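Local coordinates for Bak protein (Grouper iridovirus, PDB 5VMN) that inhibits apoptosis as a viral Bcl-2 protein that exclusively sequesters the pro-apoptotic protein Bim, at residues R70-I73 with L74-I77. Residues are numbered along the deposited sequence; the frame is centred on the assembly and turned at random.
Sequences RILI and LLGI
Ile77 reaches back one turn of helix 68-84 to touch Ile73, and every step of its longer branch stays close to the same residue. Its CB is 3.6 Å from Ile73 O, and CG1 comes nearer to that oxygen, at 3.4 Å. This branch lies anti to the Ile77 carbonyl carbon (chi1 -68°), which turns it back along the helix, and its tip CD1 meets Ile73 CG2 at 3.8 Å while still grazing Ile73 O. The two isoleucine side chains cross at a slant, methyl against methyl. In the backbone, Ile77 N donates to Ile73 O over 2.9 Å, with an N-H...O angle of 167°.

Three more i to i+4 backbone bonds join the two turns: Leu74 N to Arg70 O, Leu75 N to Ile71 O and Gly76 N to Leu72 O, the last the least straight, with an N-H...O angle of 153°. Leu75 follows the same pattern as Ile77: its CG rests 3.3 Å from Ile71 O, and its CD1 makes looser contact, at 4.3 Å, with both Ile71 CG2 and Leu72 CD2. Leu74 differs, with CG anti to its own backbone N; its CB stays near Ile71 O while the branched end leads away from the preceding turn.

Helix 68-84 corresponds to the central hydrophobic helix of the Bcl-2 fold. Leu74 and Ile77 both pack on Ile56 of helix 53-60, where Ile73 also touches Ile60; Leu75 touches Leu98 and Phe102 of helix 88-103 as well as Ile27 and Met31 of helix 22-37. In the first turn, partly exposed Arg70, the arginine of the BH1 NWGR signature, which in relatives commonly pairs with a ligand's BH3 aspartate, here forms a salt bridge with Asp63 in the loop leading in from helix 53-60.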
loop_
_atom_site.group_PDB
_atom_site.type_symbol
_atom_site.label_atom_id
_atom_site.label_comp_id
_atom_site.label_asym_id
_atom_site.label_seq_id
_atom_site.Cartn_x
_atom_site.Cartn_y
_atom_site.Cartn_z
ATOM N N ARG A 70 1.962 8.473 -4.827
ATOM C CA ARG A 70 0.927 8.485 -3.797
ATOM C C ARG A 70 0.610 7.077 -3.313
ATOM O O ARG A 70 0.385 6.861 -2.114
ATOM C CB ARG A 70 -0.328 9.153 -4.335
ATOM C CG ARG A 70 -0.163 10.616 -4.596
ATOM C CD ARG A 70 -1.486 11.236 -4.901
ATOM N NE ARG A 70 -1.370 12.612 -5.350
ATOM C CZ ARG A 70 -2.414 13.400 -5.578
ATOM N NH1 ARG A 70 -3.641 12.952 -5.369
ATOM N NH2 ARG A 70 -2.233 14.626 -6.035
ATOM N N ILE A 71 0.596 6.097 -4.222
ATOM C CA ILE A 71 0.355 4.725 -3.806
ATOM C C ILE A 71 1.472 4.257 -2.875
ATOM O O ILE A 71 1.217 3.602 -1.856
ATOM C CB ILE A 71 0.205 3.818 -5.045
ATOM C CG1 ILE A 71 -1.166 4.087 -5.661
ATOM C CG2 ILE A 71 0.391 2.364 -4.678
ATOM C CD1 ILE A 71 -1.427 3.388 -6.988
ATOM N N LEU A 72 2.726 4.596 -3.201
ATOM C CA LEU A 72 3.829 4.147 -2.373
ATOM C C LEU A 72 3.825 4.859 -1.019
ATOM O O LEU A 72 4.224 4.261 -0.015
ATOM C CB LEU A 72 5.155 4.347 -3.110
ATOM C CG LEU A 72 5.351 3.412 -4.309
ATOM C CD1 LEU A 72 6.536 3.898 -5.161
ATOM C CD2 LEU A 72 5.593 1.998 -3.856
ATOM N N ILE A 73 3.352 6.103 -0.971
ATOM C CA ILE A 73 3.184 6.786 0.320
ATOM C C ILE A 73 2.141 6.057 1.149
ATOM O O ILE A 73 2.349 5.783 2.331
ATOM C CB ILE A 73 2.830 8.258 0.111
ATOM C CG1 ILE A 73 4.045 9.035 -0.414
ATOM C CG2 ILE A 73 2.303 8.883 1.403
ATOM C CD1 ILE A 73 3.695 10.421 -0.899
ATOM N N LEU A 74 1.017 5.661 0.533
ATOM C CA LEU A 74 0.000 4.927 1.286
ATOM C C LEU A 74 0.559 3.617 1.824
ATOM O O LEU A 74 0.322 3.242 2.989
ATOM C CB LEU A 74 -1.218 4.672 0.393
ATOM C CG LEU A 74 -2.270 3.765 1.025
ATOM C CD1 LEU A 74 -2.891 4.443 2.236
ATOM C CD2 LEU A 74 -3.332 3.369 -0.011
ATOM N N LEU A 75 1.299 2.885 0.993
ATOM C CA LEU A 75 1.884 1.651 1.476
ATOM C C LEU A 75 2.863 1.921 2.615
ATOM O O LEU A 75 2.916 1.158 3.584
ATOM C CB LEU A 75 2.571 0.915 0.316
ATOM C CG LEU A 75 1.661 0.452 -0.813
ATOM C CD1 LEU A 75 2.513 -0.209 -1.893
ATOM C CD2 LEU A 75 0.645 -0.519 -0.312
ATOM N N GLY A 76 3.683 2.961 2.491
ATOM C CA GLY A 76 4.676 3.223 3.511
ATOM C C GLY A 76 4.043 3.578 4.839
ATOM O O GLY A 76 4.556 3.218 5.896
ATOM N N ILE A 77 2.952 4.338 4.797
ATOM C CA ILE A 77 2.184 4.630 6.017
ATOM C C ILE A 77 1.608 3.340 6.588
ATOM O O ILE A 77 1.673 3.082 7.797
ATOM C CB ILE A 77 1.077 5.653 5.712
ATOM C CG1 ILE A 77 1.679 7.011 5.393
ATOM C CG2 ILE A 77 0.125 5.822 6.924
ATOM C CD1 ILE A 77 0.719 7.909 4.723
#